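Local coordinates for protein epoxide hydrolase (Aspergillus niger, PDB 3G02) that probably opens epoxide rings by hydrolysis to give vicinal diols, here as an enantioselective alpha/beta-hydrolase-fold variant made by directed evolution, at residues S84-F88 against F99-F103; T64-K68 against S292-L296; D164-N170 against H313-W318; C209-H213 against F392-W397; P127-F132 against P382-K386. The protein carries 9 engineered substitutions. The contacts are given in a common frame with arbitrary orientation. Residues are numbered along the deposited sequence.

Contact 1 of 5, residues S84-F88 against F99-F103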
# COMPACT_ATOMS: atom_id res chain seq x y z
N SER A 84 -34.37 -1.05 6.07
CA SER A 84 -35.47 -0.08 6.04
C SER A 84 -35.87 0.33 4.62
O SER A 84 -36.93 0.94 4.43
CB SER A 84 -35.14 1.16 6.88
OG SER A 84 -34.11 1.94 6.31
N PHE A 85 -35.04 0.01 3.63
CA PHE A 85 -35.33 0.30 2.23
C PHE A 85 -35.45 -1.00 1.45
O PHE A 85 -34.87 -2.01 1.85
CB PHE A 85 -34.23 1.18 1.62
CG PHE A 85 -34.28 2.61 2.07
CD1 PHE A 85 -35.02 3.56 1.37
CD2 PHE A 85 -33.59 3.01 3.21
CE1 PHE A 85 -35.06 4.88 1.79
CE2 PHE A 85 -33.63 4.33 3.65
CZ PHE A 85 -34.36 5.27 2.93
N PRO A 86 -36.22 -0.99 0.34
CA PRO A 86 -36.31 -2.19 -0.49
C PRO A 86 -34.93 -2.61 -1.01
O PRO A 86 -34.20 -1.78 -1.55
CB PRO A 86 -37.21 -1.76 -1.66
CG PRO A 86 -38.01 -0.62 -1.10
CD PRO A 86 -37.05 0.10 -0.21
N GLN A 87 -34.59 -3.88 -0.81
CA GLN A 87 -33.39 -4.48 -1.38
C GLN A 87 -33.75 -5.76 -2.10
O GLN A 87 -34.68 -6.47 -1.69
CB GLN A 87 -32.36 -4.83 -0.31
CG GLN A 87 -31.85 -3.69 0.54
CD GLN A 87 -30.95 -4.20 1.64
OE1 GLN A 87 -29.75 -4.36 1.45
NE2 GLN A 87 -31.53 -4.49 2.80
N PHE A 88 -33.01 -6.07 -3.16
CA PHE A 88 -33.22 -7.27 -3.95
C PHE A 88 -31.90 -7.84 -4.42
O PHE A 88 -30.87 -7.16 -4.38
CB PHE A 88 -34.09 -6.96 -5.17
CG PHE A 88 -35.37 -6.24 -4.86
CD1 PHE A 88 -35.40 -4.85 -4.80
CD2 PHE A 88 -36.54 -6.95 -4.62
CE1 PHE A 88 -36.58 -4.17 -4.51
CE2 PHE A 88 -37.73 -6.29 -4.33
CZ PHE A 88 -37.75 -4.90 -4.27
N PHE A 99 -29.07 -4.98 -5.07
CA PHE A 99 -29.41 -3.57 -5.27
C PHE A 99 -30.47 -3.11 -4.29
O PHE A 99 -31.33 -3.89 -3.88
CB PHE A 99 -29.83 -3.25 -6.72
CG PHE A 99 -31.02 -4.03 -7.22
CD1 PHE A 99 -30.86 -5.30 -7.77
CD2 PHE A 99 -32.30 -3.47 -7.17
CE1 PHE A 99 -31.96 -6.01 -8.25
CE2 PHE A 99 -33.40 -4.18 -7.65
CZ PHE A 99 -33.23 -5.45 -8.19
N ALA A 100 -30.37 -1.84 -3.88
CA ALA A 100 -31.44 -1.17 -3.16
C ALA A 100 -32.20 -0.35 -4.19
O ALA A 100 -31.66 0.02 -5.23
CB ALA A 100 -30.87 -0.27 -2.08
N ALA A 101 -33.47 -0.06 -3.91
CA ALA A 101 -34.27 0.69 -4.86
C ALA A 101 -35.46 1.38 -4.23
O ALA A 101 -36.02 0.90 -3.25
CB ALA A 101 -34.76 -0.23 -5.99
N LEU A 102 -35.84 2.51 -4.83
CA LEU A 102 -37.18 3.06 -4.65
C LEU A 102 -37.81 3.05 -6.03
O LEU A 102 -37.37 3.77 -6.93
CB LEU A 102 -37.15 4.48 -4.10
CG LEU A 102 -36.68 4.70 -2.66
CD1 LEU A 102 -36.71 6.19 -2.35
CD2 LEU A 102 -37.52 3.94 -1.64
N PHE A 103 -38.82 2.20 -6.20
CA PHE A 103 -39.56 2.14 -7.46
C PHE A 103 -40.83 2.97 -7.39
O PHE A 103 -41.60 2.88 -6.44
CB PHE A 103 -39.91 0.70 -7.82
CG PHE A 103 -38.72 -0.14 -8.19
CD1 PHE A 103 -37.99 0.13 -9.34
CD2 PHE A 103 -38.34 -1.22 -7.39
CE1 PHE A 103 -36.88 -0.65 -9.69
CE2 PHE A 103 -37.25 -2.00 -7.73
CZ PHE A 103 -36.52 -1.72 -8.88
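The open end of an antiparallel beta hairpin lies here, made by strands 87-92 and 95-102 at one margin of the main sheet. F88 and F99 form a hydrogen-bonded pair: F88 N donates to F99 O at 2.8 Å, and F99 N donates to F88 O at 2.9 Å. One step on, Q87 faces A100 as a non-hydrogen-bonded pair. P86 has no NH to give, but P86 O accepts from A101 N at 3.0 Å. The outward backbone atoms are served from both sides. Q87 pairs with F20, while A100 and L102 pair with V147 and L145 of the next strand, 143-148. The Q87 amide is held by H98 through OE1, with a weak bond from NE2 to N83. A101 O is buried with no partner in the model. Apolar contacts fill the rest. F85 CD1 meets L102 CD2 at 3.9 Å. The rings of F88 and F99 are slid apart and barely overlap; instead F88 CB sits over the F99 ring face, 3.9 Å from its centroid.

Contact 2 of 5, residues T64-K68 against S292-L296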
# COMPACT_ATOMS: atom_id res chain seq x y z
N THR A 64 -8.54 4.63 19.97
CA THR A 64 -9.88 5.08 20.36
C THR A 64 -10.96 4.36 19.54
O THR A 64 -11.98 3.93 20.09
CB THR A 64 -10.03 6.61 20.22
OG1 THR A 64 -9.11 7.25 21.11
CG2 THR A 64 -11.45 7.07 20.55
N MET A 65 -10.73 4.22 18.24
CA MET A 65 -11.70 3.53 17.38
C MET A 65 -11.80 2.05 17.68
O MET A 65 -12.90 1.48 17.63
CB MET A 65 -11.36 3.75 15.90
CG MET A 65 -11.57 5.18 15.44
SD MET A 65 -13.31 5.65 15.38
CE MET A 65 -13.83 4.90 13.84
N ARG A 66 -10.67 1.42 18.01
CA ARG A 66 -10.67 0.01 18.42
C ARG A 66 -11.49 -0.19 19.68
O ARG A 66 -12.29 -1.13 19.76
CB ARG A 66 -9.24 -0.50 18.62
CG ARG A 66 -9.17 -1.97 19.04
CD ARG A 66 -7.74 -2.45 19.24
NE ARG A 66 -7.70 -3.75 19.89
CZ ARG A 66 -7.75 -3.92 21.21
NH1 ARG A 66 -7.84 -2.88 22.03
NH2 ARG A 66 -7.72 -5.15 21.72
N GLU A 67 -11.31 0.70 20.65
CA GLU A 67 -12.09 0.65 21.89
C GLU A 67 -13.58 0.85 21.64
O GLU A 67 -14.41 0.12 22.19
CB GLU A 67 -11.57 1.67 22.90
CG GLU A 67 -10.85 1.03 24.08
CD GLU A 67 -11.73 0.05 24.84
OE1 GLU A 67 -11.44 -1.16 24.81
OE2 GLU A 67 -12.73 0.49 25.46
N LYS A 68 -13.91 1.84 20.81
CA LYS A 68 -15.30 2.09 20.40
C LYS A 68 -15.92 0.88 19.72
O LYS A 68 -17.06 0.50 20.00
CB LYS A 68 -15.38 3.32 19.49
CG LYS A 68 -15.25 4.65 20.22
CD LYS A 68 -15.41 5.83 19.27
CE LYS A 68 -15.38 7.15 20.02
NZ LYS A 68 -15.40 8.32 19.09
N SER A 292 -17.74 8.94 13.96
CA SER A 292 -16.96 7.71 14.09
C SER A 292 -17.81 6.47 13.88
O SER A 292 -17.36 5.49 13.28
CB SER A 292 -16.24 7.68 15.43
OG SER A 292 -15.25 8.70 15.47
N GLU A 293 -19.06 6.52 14.34
CA GLU A 293 -20.04 5.45 14.11
C GLU A 293 -20.21 5.11 12.62
O GLU A 293 -20.31 3.94 12.25
CB GLU A 293 -21.39 5.82 14.75
CG GLU A 293 -22.60 4.96 14.34
CD GLU A 293 -22.60 3.56 14.93
OE1 GLU A 293 -21.90 3.31 15.94
OE2 GLU A 293 -23.33 2.70 14.38
N THR A 294 -20.25 6.13 11.77
CA THR A 294 -20.38 5.93 10.33
C THR A 294 -19.18 5.15 9.78
O THR A 294 -19.36 4.20 9.01
CB THR A 294 -20.54 7.27 9.59
OG1 THR A 294 -21.71 7.94 10.08
CG2 THR A 294 -20.67 7.06 8.08
N ILE A 295 -17.98 5.52 10.21
CA ILE A 295 -16.77 4.82 9.77
C ILE A 295 -16.80 3.35 10.21
O ILE A 295 -16.51 2.46 9.41
CB ILE A 295 -15.48 5.53 10.23
CG1 ILE A 295 -15.42 6.95 9.64
CG2 ILE A 295 -14.23 4.72 9.84
CD1 ILE A 295 -14.18 7.75 10.00
N LEU A 296 -17.18 3.10 11.47
CA LEU A 296 -17.28 1.72 11.95
C LEU A 296 -18.34 0.91 11.20
O LEU A 296 -18.12 -0.27 10.91
CB LEU A 296 -17.53 1.67 13.47
CG LEU A 296 -16.37 2.15 14.35
CD1 LEU A 296 -16.75 2.06 15.82
CD2 LEU A 296 -15.09 1.37 14.09
O HOH W 1 -13.06 8.65 17.62
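This is a helix-helix packing contact between the N-terminal region and the lid, the insertion that precedes strand 340-345 in this fold. The axes of 64-68 and 292-296 pass 10.9 Å apart at a crossing angle of -74°; this wide, steep crossing leaves a limited touching area, 254 Å² in all. M65 spans the gap. Its three chi angles are all m, which brings the end of the side chain to the other helix although CB points sideways. M65 SD lies 3.6 Å from S292 CB, and M65 CE reaches I295 CB at 4.0 Å and L296 CD2 at 3.8 Å. K68 flanks this apolar patch, with K68 CB 4.1 Å from L296 CD1. No direct hydrogen bond joins the segments. A water does so: K68 NZ donates to water 1 at 2.8 Å, and S292 OG is hydrogen-bonded to the same water 1 at 3.1 Å. Helix 271-284 also borders the contact, where L275 touches both M65 and I295. F73 packs on L296, and R66 bonds to the carbonyls of V36 and R37 on helix 26-38.

Contact 3 of 5, residues D164-N170 against H313-W318. Engineered in segment 313-318: W318 (natural residue Thr). With FMT (formic acid), chain C.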
# COMPACT_ATOMS: atom_id res chain seq x y z
N ASP A 164 -10.49 -12.59 -15.98
CA ASP A 164 -10.31 -11.19 -15.63
C ASP A 164 -11.65 -10.45 -15.77
O ASP A 164 -12.55 -10.90 -16.48
CB ASP A 164 -9.23 -10.56 -16.52
CG ASP A 164 -8.67 -9.25 -15.97
OD1 ASP A 164 -8.89 -8.93 -14.78
OD2 ASP A 164 -8.00 -8.54 -16.75
N PHE A 165 -11.78 -9.34 -15.05
CA PHE A 165 -13.02 -8.57 -15.01
C PHE A 165 -12.61 -7.11 -14.88
O PHE A 165 -11.78 -6.78 -14.03
CB PHE A 165 -13.86 -9.01 -13.81
CG PHE A 165 -15.35 -8.79 -13.98
CD1 PHE A 165 -16.12 -9.66 -14.75
CD2 PHE A 165 -15.98 -7.73 -13.33
CE1 PHE A 165 -17.50 -9.47 -14.87
CE2 PHE A 165 -17.35 -7.54 -13.45
CZ PHE A 165 -18.12 -8.40 -14.22
N GLY A 166 -13.17 -6.25 -15.72
CA GLY A 166 -12.76 -4.85 -15.74
C GLY A 166 -13.92 -3.88 -15.74
O GLY A 166 -15.05 -4.25 -15.44
N LEU A 167 -13.62 -2.63 -16.09
CA LEU A 167 -14.60 -1.55 -16.04
C LEU A 167 -15.75 -1.75 -17.03
O LEU A 167 -16.90 -1.49 -16.69
CB LEU A 167 -13.92 -0.19 -16.22
CG LEU A 167 -12.98 0.22 -15.07
CD1 LEU A 167 -11.93 1.21 -15.53
CD2 LEU A 167 -13.78 0.77 -13.89
N MET A 168 -15.44 -2.22 -18.24
CA MET A 168 -16.47 -2.49 -19.24
C MET A 168 -17.42 -3.59 -18.80
O MET A 168 -18.62 -3.53 -19.05
CB MET A 168 -15.84 -2.84 -20.59
CG MET A 168 -16.84 -2.94 -21.74
SD MET A 168 -17.71 -1.38 -22.05
CE MET A 168 -16.39 -0.36 -22.68
N ASP A 169 -16.87 -4.61 -18.13
CA ASP A 169 -17.67 -5.69 -17.58
C ASP A 169 -18.65 -5.18 -16.52
O ASP A 169 -19.80 -5.60 -16.48
CB ASP A 169 -16.76 -6.76 -16.97
CG ASP A 169 -15.91 -7.48 -18.01
OD1 ASP A 169 -16.47 -7.96 -19.02
OD2 ASP A 169 -14.69 -7.57 -17.80
N ASN A 170 -18.17 -4.27 -15.68
CA ASN A 170 -19.02 -3.62 -14.69
C ASN A 170 -20.16 -2.85 -15.36
O ASN A 170 -21.32 -2.95 -14.93
CB ASN A 170 -18.20 -2.68 -13.81
CG ASN A 170 -17.58 -3.39 -12.61
OD1 ASN A 170 -18.12 -3.33 -11.51
ND2 ASN A 170 -16.46 -4.06 -12.83
N HIS A 313 -10.66 -5.10 -8.03
CA HIS A 313 -10.30 -5.61 -9.37
C HIS A 313 -10.20 -4.51 -10.42
O HIS A 313 -9.39 -4.61 -11.34
CB HIS A 313 -11.26 -6.72 -9.83
CG HIS A 313 -12.68 -6.27 -10.05
ND1 HIS A 313 -13.60 -6.20 -9.03
CD2 HIS A 313 -13.34 -5.91 -11.17
CE1 HIS A 313 -14.76 -5.79 -9.51
NE2 HIS A 313 -14.63 -5.60 -10.81
N THR A 314 -11.02 -3.47 -10.28
CA THR A 314 -11.07 -2.41 -11.28
C THR A 314 -9.84 -1.52 -11.28
O THR A 314 -9.57 -0.85 -12.28
CB THR A 314 -12.29 -1.51 -11.08
OG1 THR A 314 -12.33 -1.09 -9.72
CG2 THR A 314 -13.57 -2.27 -11.41
N TYR A 315 -9.10 -1.49 -10.17
CA TYR A 315 -7.99 -0.54 -10.06
C TYR A 315 -6.91 -0.71 -11.13
O TYR A 315 -6.35 0.27 -11.59
CB TYR A 315 -7.38 -0.58 -8.66
CG TYR A 315 -8.15 0.26 -7.68
CD1 TYR A 315 -9.31 -0.23 -7.09
CD2 TYR A 315 -7.72 1.54 -7.34
CE1 TYR A 315 -10.03 0.53 -6.18
CE2 TYR A 315 -8.44 2.32 -6.44
CZ TYR A 315 -9.59 1.81 -5.86
OH TYR A 315 -10.30 2.57 -4.96
N ARG A 316 -6.63 -1.95 -11.52
CA ARG A 316 -5.60 -2.18 -12.54
C ARG A 316 -5.98 -1.58 -13.90
O ARG A 316 -5.11 -1.36 -14.74
CB ARG A 316 -5.23 -3.66 -12.65
CG ARG A 316 -6.39 -4.60 -12.90
CD ARG A 316 -5.88 -6.01 -12.85
NE ARG A 316 -6.92 -7.03 -12.88
CZ ARG A 316 -7.52 -7.54 -11.80
NH1 ARG A 316 -7.21 -7.09 -10.59
NH2 ARG A 316 -8.44 -8.48 -11.94
N GLU A 317 -7.27 -1.32 -14.11
CA GLU A 317 -7.74 -0.59 -15.29
C GLU A 317 -8.02 0.89 -15.00
O GLU A 317 -7.84 1.74 -15.87
CB GLU A 317 -9.00 -1.23 -15.86
CG GLU A 317 -8.80 -2.62 -16.44
CD GLU A 317 -9.95 -3.07 -17.32
OE1 GLU A 317 -11.02 -2.42 -17.28
OE2 GLU A 317 -9.78 -4.07 -18.05
N TRP A 318 -8.46 1.19 -13.78
CA TRP A 318 -8.90 2.55 -13.44
C TRP A 318 -7.75 3.52 -13.19
O TRP A 318 -7.85 4.70 -13.55
CB TRP A 318 -9.84 2.50 -12.23
CG TRP A 318 -10.54 3.80 -11.91
CD1 TRP A 318 -11.40 4.51 -12.71
CD2 TRP A 318 -10.47 4.53 -10.67
NE1 TRP A 318 -11.85 5.63 -12.06
CE2 TRP A 318 -11.29 5.67 -10.81
CE3 TRP A 318 -9.78 4.33 -9.47
CZ2 TRP A 318 -11.45 6.61 -9.78
CZ3 TRP A 318 -9.94 5.26 -8.45
CH2 TRP A 318 -10.77 6.39 -8.62
C FMT C . -11.02 5.58 -5.15
O1 FMT C . -11.22 6.79 -5.17
O2 FMT C . -9.91 5.10 -4.91
O HOH W 2 -7.88 -5.93 -16.00
O HOH W 3 -9.69 -5.02 -14.11
O HOH W 4 -12.79 -2.56 -19.27
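R316 NH2 forms a salt bridge with D164 OD1 at 2.9 Å, and R316 NE adds a weak bond to D164 OD1 at 3.3 Å. R316 NH1 turns to E47 of the second subunit, so this charge also ties the dimer together. E317 OE1 accepts from L167 N at 2.9 Å. Water 4 extends this link: it donates to E317 OE1 at 2.7 Å and accepts from M168 N at 2.9 Å. E317 OE1 thus serves the first turn of helix 167-180, L167 N directly and M168 N through water 4. G166 is the N-cap of that helix, and G166 N donates to D169 OD2 at 2.9 Å. A CB on G166 would clash with E317 OE1. N170 ND2 donates to H313 NE2 at 3.1 Å and to G166 O at 3.0 Å; H313 ND1 is engaged by R310 O. Segment 313-318 belongs to the lid of this alpha/beta hydrolase. It carries Y315, the predicted proton donor, whose OH donates to O2 of a bound formic acid, probably from the crystallisation liquor, at 2.6 Å. Y252 OH is also hydrogen-bonded to it, consistent with the lid tyrosine pair of related epoxide hydrolases. Packing completes the interface. L167 CD2 lies 3.9 Å from T314 CB, and L167 CD1 lies 4.1 Å from CB of the engineered W318. The W318 side chain is about 4 Å from that of D193, the predicted nucleophile.

Contact 4 of 5, residues C209-H213 against F392-W397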
# COMPACT_ATOMS: atom_id res chain seq x y z
N CYS A 209 -28.55 3.84 -22.14
CA CYS A 209 -28.13 4.97 -21.32
C CYS A 209 -28.32 6.26 -22.10
O CYS A 209 -27.68 6.45 -23.13
CB CYS A 209 -26.67 4.81 -20.89
SG CYS A 209 -26.07 6.18 -19.87
N LYS A 210 -29.19 7.13 -21.61
CA LYS A 210 -29.58 8.33 -22.36
C LYS A 210 -28.90 9.62 -21.89
O LYS A 210 -28.79 10.59 -22.65
CB LYS A 210 -31.10 8.51 -22.35
CG LYS A 210 -31.90 7.31 -22.85
CD LYS A 210 -31.66 7.02 -24.32
CE LYS A 210 -32.43 5.79 -24.76
NZ LYS A 210 -32.19 5.46 -26.20
N ALA A 211 -28.44 9.63 -20.64
CA ALA A 211 -27.78 10.79 -20.05
C ALA A 211 -26.94 10.37 -18.86
O ALA A 211 -27.21 9.34 -18.23
CB ALA A 211 -28.82 11.84 -19.63
N VAL A 212 -25.91 11.16 -18.56
CA VAL A 212 -24.99 10.87 -17.47
C VAL A 212 -24.75 12.11 -16.61
O VAL A 212 -24.38 13.16 -17.12
CB VAL A 212 -23.62 10.32 -17.99
CG1 VAL A 212 -22.70 9.96 -16.83
CG2 VAL A 212 -23.83 9.10 -18.86
N HIS A 213 -24.96 11.96 -15.30
CA HIS A 213 -24.57 12.99 -14.33
C HIS A 213 -23.47 12.43 -13.44
O HIS A 213 -23.60 11.34 -12.88
CB HIS A 213 -25.76 13.43 -13.48
CG HIS A 213 -25.38 14.40 -12.40
ND1 HIS A 213 -24.87 14.01 -11.18
CD2 HIS A 213 -25.44 15.76 -12.36
CE1 HIS A 213 -24.62 15.07 -10.44
NE2 HIS A 213 -24.96 16.15 -11.14
N PHE A 392 -31.01 18.22 -13.18
CA PHE A 392 -30.40 17.67 -14.39
C PHE A 392 -31.41 16.84 -15.19
O PHE A 392 -31.53 17.02 -16.41
CB PHE A 392 -29.17 16.83 -14.04
CG PHE A 392 -28.56 16.11 -15.21
CD1 PHE A 392 -27.85 16.80 -16.19
CD2 PHE A 392 -28.68 14.72 -15.34
CE1 PHE A 392 -27.29 16.13 -17.28
CE2 PHE A 392 -28.12 14.05 -16.42
CZ PHE A 392 -27.42 14.75 -17.39
N VAL A 393 -32.14 15.96 -14.51
CA VAL A 393 -33.15 15.12 -15.15
C VAL A 393 -34.26 15.98 -15.77
O VAL A 393 -34.65 15.76 -16.91
CB VAL A 393 -33.76 14.08 -14.17
CG1 VAL A 393 -34.84 13.25 -14.86
CG2 VAL A 393 -32.67 13.16 -13.61
N GLU A 394 -34.73 16.96 -15.01
CA GLU A 394 -35.76 17.89 -15.48
C GLU A 394 -35.33 18.61 -16.76
O GLU A 394 -36.15 18.83 -17.66
CB GLU A 394 -36.14 18.89 -14.39
CG GLU A 394 -36.98 18.30 -13.27
CD GLU A 394 -37.21 19.26 -12.12
OE1 GLU A 394 -36.65 20.38 -12.13
OE2 GLU A 394 -37.96 18.89 -11.18
N GLN A 395 -34.05 18.97 -16.83
CA GLN A 395 -33.50 19.68 -17.98
C GLN A 395 -33.40 18.80 -19.23
O GLN A 395 -33.74 19.25 -20.33
CB GLN A 395 -32.13 20.28 -17.65
CG GLN A 395 -31.51 21.09 -18.78
CD GLN A 395 -30.12 21.60 -18.48
OE1 GLN A 395 -29.21 21.46 -19.30
NE2 GLN A 395 -29.94 22.19 -17.30
N VAL A 396 -32.95 17.56 -19.06
CA VAL A 396 -32.51 16.74 -20.21
C VAL A 396 -33.44 15.60 -20.65
O VAL A 396 -33.31 15.11 -21.77
CB VAL A 396 -31.06 16.20 -20.04
CG1 VAL A 396 -30.09 17.31 -19.63
CG2 VAL A 396 -31.01 15.05 -19.03
N TRP A 397 -34.37 15.18 -19.79
CA TRP A 397 -35.19 13.99 -20.07
C TRP A 397 -36.53 14.30 -20.72
O TRP A 397 -37.22 15.25 -20.35
CB TRP A 397 -35.39 13.17 -18.80
CG TRP A 397 -36.16 11.89 -19.01
CD1 TRP A 397 -37.51 11.72 -18.90
CD2 TRP A 397 -35.62 10.61 -19.35
NE1 TRP A 397 -37.85 10.42 -19.15
CE2 TRP A 397 -36.71 9.71 -19.43
CE3 TRP A 397 -34.33 10.13 -19.60
CZ2 TRP A 397 -36.55 8.35 -19.75
CZ3 TRP A 397 -34.16 8.78 -19.91
CH2 TRP A 397 -35.27 7.91 -19.98
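F392 leads the contact from the last turns of helix 382-396. Its chi1 is t, and the ring points at strand 209-214. H213 CB sits over a ring face, 4.1 Å from the F392 centroid, a CH-pi contact. F392 CZ touches A211 CB at 3.9 Å and lies 3.4 Å from V212 O. F366 of strand 362-369 meets the same ring edge-to-face. The H213 imidazole is held elsewhere, by Q190 at ND1 and S344 at NE2. V393 makes no contact with 209-213 and packs on V110 and I112 of strand 110-115. One turn after F392, V396 places CG2 3.9 Å from A211 CB. W397, the last modelled residue, brings CZ3 to 3.9 Å from K210 CB at the exposed margin; K210 NZ bonds to D207 O. No hydrogen bond crosses the segments; the contact is packing, mostly of side chains. The strand and helix axes come within 10.0 Å and run at 144°, roughly opposed. This is the C-terminal helix of an alpha/beta hydrolase fold, lying against the parallel strands of the central sheet.

Contact 5 of 5, residues P127-F132 against P382-K386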
# COMPACT_ATOMS: atom_id res chain seq x y z
N PRO A 127 -29.01 8.26 2.57
CA PRO A 127 -29.53 9.60 2.86
C PRO A 127 -30.37 10.21 1.73
O PRO A 127 -31.41 10.80 2.00
CB PRO A 127 -28.26 10.42 3.13
CG PRO A 127 -27.34 9.41 3.73
CD PRO A 127 -27.56 8.19 2.86
N ILE A 128 -29.93 10.04 0.48
CA ILE A 128 -30.69 10.54 -0.67
C ILE A 128 -32.01 9.77 -0.86
O ILE A 128 -33.05 10.39 -1.10
CB ILE A 128 -29.83 10.55 -1.96
CG1 ILE A 128 -28.82 11.71 -1.89
CG2 ILE A 128 -30.72 10.66 -3.22
CD1 ILE A 128 -27.82 11.75 -3.03
N LEU A 129 -31.97 8.45 -0.74
CA LEU A 129 -33.20 7.66 -0.80
C LEU A 129 -34.20 8.10 0.27
O LEU A 129 -35.40 8.19 -0.01
CB LEU A 129 -32.90 6.16 -0.68
CG LEU A 129 -32.09 5.50 -1.80
CD1 LEU A 129 -32.01 4.00 -1.57
CD2 LEU A 129 -32.67 5.81 -3.18
N GLN A 130 -33.70 8.39 1.47
CA GLN A 130 -34.56 8.85 2.56
C GLN A 130 -35.25 10.17 2.22
O GLN A 130 -36.45 10.32 2.45
CB GLN A 130 -33.75 8.97 3.86
CG GLN A 130 -34.58 9.43 5.08
CD GLN A 130 -35.67 8.43 5.47
OE1 GLN A 130 -35.51 7.22 5.32
NE2 GLN A 130 -36.77 8.95 6.00
N LEU A 131 -34.49 11.10 1.65
CA LEU A 131 -35.06 12.38 1.24
C LEU A 131 -36.19 12.17 0.23
O LEU A 131 -37.26 12.76 0.36
CB LEU A 131 -33.98 13.30 0.66
CG LEU A 131 -32.91 13.83 1.63
CD1 LEU A 131 -31.78 14.46 0.84
CD2 LEU A 131 -33.49 14.81 2.64
N PHE A 132 -35.96 11.30 -0.75
CA PHE A 132 -36.99 10.99 -1.74
C PHE A 132 -38.24 10.37 -1.12
O PHE A 132 -39.36 10.78 -1.45
CB PHE A 132 -36.45 10.09 -2.85
CG PHE A 132 -35.79 10.85 -3.97
CD1 PHE A 132 -36.55 11.56 -4.89
CD2 PHE A 132 -34.40 10.85 -4.11
CE1 PHE A 132 -35.96 12.27 -5.93
CE2 PHE A 132 -33.80 11.55 -5.15
CZ PHE A 132 -34.57 12.26 -6.07
N PRO A 382 -26.00 15.24 0.78
CA PRO A 382 -27.08 14.54 0.07
C PRO A 382 -28.13 15.48 -0.53
O PRO A 382 -28.60 15.24 -1.64
CB PRO A 382 -27.70 13.65 1.15
CG PRO A 382 -27.31 14.29 2.45
CD PRO A 382 -25.94 14.83 2.19
N ARG A 383 -28.49 16.54 0.19
CA ARG A 383 -29.49 17.48 -0.33
C ARG A 383 -29.02 18.14 -1.62
O ARG A 383 -29.78 18.24 -2.58
CB ARG A 383 -29.84 18.53 0.72
CG ARG A 383 -30.77 18.01 1.79
CD ARG A 383 -31.05 19.04 2.87
NE ARG A 383 -32.16 18.62 3.73
CZ ARG A 383 -32.05 17.73 4.72
NH1 ARG A 383 -30.88 17.17 5.00
NH2 ARG A 383 -33.11 17.41 5.44
N GLU A 384 -27.77 18.58 -1.63
CA GLU A 384 -27.18 19.25 -2.79
C GLU A 384 -27.10 18.31 -3.99
O GLU A 384 -27.47 18.68 -5.10
CB GLU A 384 -25.80 19.81 -2.45
CG GLU A 384 -25.82 21.06 -1.57
CD GLU A 384 -26.05 20.78 -0.09
OE1 GLU A 384 -26.01 19.61 0.35
OE2 GLU A 384 -26.27 21.76 0.65
N LEU A 385 -26.61 17.09 -3.76
CA LEU A 385 -26.48 16.13 -4.85
C LEU A 385 -27.85 15.73 -5.41
O LEU A 385 -28.03 15.67 -6.63
CB LEU A 385 -25.67 14.90 -4.41
CG LEU A 385 -25.25 13.94 -5.53
CD1 LEU A 385 -24.35 14.64 -6.57
CD2 LEU A 385 -24.56 12.70 -4.98
N LYS A 386 -28.80 15.48 -4.51
CA LYS A 386 -30.18 15.17 -4.91
C LYS A 386 -30.80 16.30 -5.73
O LYS A 386 -31.41 16.05 -6.77
CB LYS A 386 -31.04 14.89 -3.68
CG LYS A 386 -32.52 14.73 -3.98
CD LYS A 386 -33.28 14.29 -2.75
CE LYS A 386 -34.78 14.48 -2.94
NZ LYS A 386 -35.13 15.92 -3.03
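K386 buries more area than any other residue here. Its first three chi angles are t, so the chain runs extended past L131, with K386 CD 3.6 Å from L131 CB. Then chi4 turns to m. K386 CE comes over the F132 ring, 3.6 Å from its centroid, and K386 NZ makes a cation-pi contact at 4.8 Å from the same F132 centroid. NZ also forms a salt bridge with E135, one turn on from L131. The axes of 127-132 and 382-386 cross at -70° with a closest approach of 9.4 Å. In this alpha/beta hydrolase fold both helices cover the same face of the central sheet. I128 is m,t and reaches forward, putting CD1 3.9 Å from L385 CD2; L385 itself is t,p. L131, also m,t, sets CD1 3.8 Å from R383 CG, and its CD2 lies over the face of the R383 guanidinium. The stiff proline rings meet where the helices come close, with P127 CB 3.8 Å from P382 CB and I128 CG1 3.8 Å from P382 CB.

How the contacts relate
Contacts 1, 5 and 4 form a connected series through the core domain. Contact 1 touches contact 5, with F85 CZ 3.3 Å from Q130 OE1 and F85 CE1 3.5 Å from L129 CB; their centres are about 15 Å apart. Contact 5 meets contact 4 through H213 CE1 and L385 CD1 at 3.9 Å, and both use helix 382-396. Contact 3 holds the predicted active-site residue Y315, which is hydrogen-bonded to a formic acid. L385 of contact 5 is about 11 Å, side chain to side chain, from the predicted nucleophile D193 and from H375, a predicted proton donor. Contacts 2 and 3 each join a lid segment to another part of the chain, with centres about 31 Å apart. Contacts 2 and 4 lie on opposite sides of the chain's centre, about 39 Å between centres.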